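Local atomic coordinates of glycoside hydrolase (Streptococcus pneumoniae serotype 4, PDB entry 6ORH), a protein that probably hydrolyses terminal alpha-L-fucose residues from host-derived glycans, as an alpha-fucosidase of glycoside hydrolase family 29. Residues 86-91 / 150-155. The protein carries 2 engineered substitutions. Numbering follows the deposited sequence.
Sequences TAHTDY and LKEILS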
ATOM      1  N   THR A  86      24.862  21.156 -30.002  1.00 15.76           N
ATOM      2  CA  THR A  86      24.497  20.281 -31.096  1.00 15.29           C
ATOM      3  C   THR A  86      24.741  20.969 -32.445  1.00 16.62           C
ATOM      4  O   THR A  86      24.598  22.187 -32.567  1.00 18.24           O
ATOM      5  CB  THR A  86      23.009  19.907 -30.977  1.00 14.96           C
ATOM      6  OG1 THR A  86      22.620  19.068 -32.055  1.00 15.59           O
ATOM      7  CG2 THR A  86      22.071  21.094 -30.840  1.00 15.26           C
ATOM      8  N   ALA A  87      25.040  20.138 -33.448  1.00 15.79           N
ATOM      9  CA  ALA A  87      25.182  20.631 -34.811  1.00 17.98           C
ATOM     10  C   ALA A  87      23.812  20.831 -35.464  1.00 19.60           C
ATOM     11  O   ALA A  87      23.736  21.376 -36.574  1.00 20.58           O
ATOM     12  CB  ALA A  87      26.009  19.660 -35.623  1.00 18.50           C
ATOM     13  N   HIS A  88      22.732  20.377 -34.812  1.00 16.82           N
ATOM     14  CA  HIS A  88      21.510  20.041 -35.543  1.00 17.38           C
ATOM     15  C   HIS A  88      20.367  21.041 -35.355  1.00 17.66           C
ATOM     16  O   HIS A  88      19.337  20.920 -36.033  1.00 19.22           O
ATOM     17  CB  HIS A  88      21.098  18.592 -35.264  1.00 17.27           C
ATOM     18  CG  HIS A  88      22.144  17.645 -35.735  1.00 17.90           C
ATOM     19  ND1 HIS A  88      22.553  17.599 -37.063  1.00 19.77           N
ATOM     20  CD2 HIS A  88      22.927  16.768 -35.070  1.00 18.47           C
ATOM     21  CE1 HIS A  88      23.498  16.688 -37.195  1.00 19.30           C
ATOM     22  NE2 HIS A  88      23.746  16.177 -35.998  1.00 18.08           N
ATOM     23  N   THR A  89      20.519  21.977 -34.413  1.00 18.55           N
ATOM     24  CA  THR A  89      19.588  23.086 -34.261  1.00 18.20           C
ATOM     25  C   THR A  89      20.356  24.315 -33.801  1.00 18.96           C
ATOM     26  O   THR A  89      21.401  24.181 -33.172  1.00 19.77           O
ATOM     27  CB  THR A  89      18.447  22.772 -33.284  1.00 17.45           C
ATOM     28  OG1 THR A  89      17.650  23.959 -33.211  1.00 17.78           O
ATOM     29  CG2 THR A  89      18.937  22.512 -31.870  1.00 16.32           C
ATOM     30  N   ASP A  90      19.813  25.511 -34.079  1.00 20.82           N
ATOM     31  CA  ASP A  90      20.363  26.718 -33.486  1.00 22.53           C
ATOM     32  C   ASP A  90      19.785  26.983 -32.097  1.00 20.98           C
ATOM     33  O   ASP A  90      20.213  27.917 -31.428  1.00 22.25           O
ATOM     34  CB  ASP A  90      20.100  27.950 -34.359  1.00 28.68           C
ATOM     35  CG  ASP A  90      20.828  27.936 -35.689  1.00 34.64           C
ATOM     36  OD1 ASP A  90      21.930  27.332 -35.768  1.00 36.47           O
ATOM     37  OD2 ASP A  90      20.286  28.548 -36.635  1.00 37.50           O
ATOM     38  N   TYR A  91      18.773  26.213 -31.677  1.00 18.90           N
ATOM     39  CA  TYR A  91      18.125  26.496 -30.400  1.00 17.16           C
ATOM     40  C   TYR A  91      18.842  25.755 -29.274  1.00 17.06           C
ATOM     41  O   TYR A  91      18.362  24.736 -28.781  1.00 16.31           O
ATOM     42  CB  TYR A  91      16.634  26.149 -30.448  1.00 17.11           C
ATOM     43  CG  TYR A  91      15.780  26.734 -29.349  1.00 18.09           C
ATOM     44  CD1 TYR A  91      15.773  28.102 -29.093  1.00 18.56           C
ATOM     45  CD2 TYR A  91      14.926  25.935 -28.602  1.00 16.48           C
ATOM     46  CE1 TYR A  91      14.933  28.650 -28.132  1.00 19.30           C
ATOM     47  CE2 TYR A  91      14.094  26.467 -27.628  1.00 16.97           C
ATOM     48  CZ  TYR A  91      14.117  27.828 -27.372  1.00 19.20           C
ATOM     49  OH  TYR A  91      13.287  28.354 -26.430  1.00 21.68           O
ATOM     50  N   LEU A 150      20.932  11.575 -30.804  1.00 13.16           N
ATOM     51  CA  LEU A 150      21.363  10.355 -30.121  1.00 14.05           C
ATOM     52  C   LEU A 150      22.815  10.041 -30.506  1.00 14.54           C
ATOM     53  O   LEU A 150      23.622   9.705 -29.631  1.00 14.59           O
ATOM     54  CB  LEU A 150      20.461   9.168 -30.465  1.00 13.94           C
ATOM     55  CG  LEU A 150      19.050   9.156 -29.855  1.00 12.83           C
ATOM     56  CD1 LEU A 150      18.296   7.921 -30.322  1.00 13.40           C
ATOM     57  CD2 LEU A 150      19.131   9.186 -28.333  1.00 14.16           C
ATOM     58  N   LYS A 151      23.138  10.125 -31.817  1.00 15.60           N
ATOM     59  CA  LYS A 151      24.477   9.787 -32.290  1.00 15.70           C
ATOM     60  C   LYS A 151      25.504  10.761 -31.718  1.00 16.49           C
ATOM     61  O   LYS A 151      26.573  10.349 -31.262  1.00 17.29           O
ATOM     62  CB  LYS A 151      24.480   9.811 -33.824  1.00 15.68           C
ATOM     63  CG  LYS A 151      23.750   8.604 -34.408  1.00 18.40           C
ATOM     64  CD  LYS A 151      23.656   8.647 -35.926  1.00 21.25           C
ATOM     65  CE  LYS A 151      22.982   7.418 -36.499  1.00 24.64           C
ATOM     66  NZ  LYS A 151      22.933   7.516 -37.978  1.00 27.33           N
ATOM     67  N   GLU A 152      25.191  12.058 -31.725  1.00 15.87           N
ATOM     68  CA  GLU A 152      26.095  13.065 -31.179  1.00 17.14           C
ATOM     69  C   GLU A 152      26.409  12.777 -29.715  1.00 17.09           C
ATOM     70  O   GLU A 152      27.547  12.952 -29.264  1.00 17.83           O
ATOM     71  CB  GLU A 152      25.441  14.441 -31.136  1.00 18.75           C
ATOM     72  CG  GLU A 152      25.525  15.157 -32.442  1.00 20.42           C
ATOM     73  CD  GLU A 152      24.996  16.581 -32.387  1.00 19.26           C
ATOM     74  OE1 GLU A 152      23.947  16.824 -31.739  1.00 18.18           O
ATOM     75  OE2 GLU A 152      25.669  17.458 -32.971  1.00 20.80           O
ATOM     76  N   ILE A 153      25.387  12.360 -28.974  1.00 16.81           N
ATOM     77  CA  ILE A 153      25.541  12.233 -27.531  1.00 16.13           C
ATOM     78  C   ILE A 153      26.282  10.936 -27.227  1.00 17.59           C
ATOM     79  O   ILE A 153      27.158  10.911 -26.337  1.00 17.73           O
ATOM     80  CB  ILE A 153      24.149  12.252 -26.863  1.00 15.22           C
ATOM     81  CG1 ILE A 153      23.512  13.647 -27.002  1.00 14.61           C
ATOM     82  CG2 ILE A 153      24.245  11.813 -25.404  1.00 15.07           C
ATOM     83  CD1 ILE A 153      21.982  13.642 -26.817  1.00 16.41           C
ATOM     84  N   LEU A 154      25.873   9.860 -27.916  1.00 14.85           N
ATOM     85  CA  LEU A 154      26.267   8.524 -27.496  1.00 14.69           C
ATOM     86  C   LEU A 154      27.542   8.016 -28.185  1.00 15.64           C
ATOM     87  O   LEU A 154      28.016   6.924 -27.834  1.00 14.45           O
ATOM     88  CB  LEU A 154      25.104   7.545 -27.696  1.00 14.11           C
ATOM     89  CG  LEU A 154      23.805   7.912 -26.975  1.00 13.49           C
ATOM     90  CD1 LEU A 154      22.689   6.983 -27.437  1.00 12.46           C
ATOM     91  CD2 LEU A 154      23.960   7.836 -25.436  1.00 13.57           C
ATOM     92  N   SER A 155      28.087   8.788 -29.149  1.00 16.57           N
ATOM     93  CA  SER A 155      29.314   8.377 -29.833  1.00 16.74           C
ATOM     94  C   SER A 155      30.541   9.174 -29.389  1.00 18.04           C
ATOM     95  O   SER A 155      31.625   8.927 -29.917  1.00 18.67           O
ATOM     96  CB  SER A 155      29.170   8.503 -31.331  1.00 17.25           C
ATOM     97  OG  SER A 155      29.178   9.881 -31.653  1.00 17.11           O
TER
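An ST turn in the long loop between strand 70-74 and helix 105-116 of the catalytic barrel is gripped through the carboxylate of E152, near the end of helix 139-154. The carboxylate meets T86 and A87 with both oxygens. OE1 accepts from T86 OG1 at 2.6 Å, on the syn side and about 15° out of the carboxylate plane. OE2 receives the backbone N of A87 at 2.8 Å through its syn lone pair, in an almost straight bond (N-H...O 171°). This two-pronged grip should fix the rotation of the carboxylate. E152 gets there with an extended chain beyond CG, crossing the T86 side chain at about a right angle. T86 OG1, anti to its own nitrogen (chi1 179°), also accepts from H88 N at 3.1 Å, closing the ST turn, and has a further hydrogen bond with Q149, three residues before E152 on the same helix; Y84 OH is a second partner of E152 OE1. The H88 imidazole lies obliquely against the carboxylate, its CD2 3.4 Å from E152 CD, and A87 CB sits over one ring face. On the same helix, the side chains of L150 and I153 pack on strand 119-124. Away from the glycan pocket, the contact thus ties the loop after strand 70-74, by hydrogen bonds, to the helix that follows the next barrel strand, 119-124, on the outside of a TIM-barrel domain.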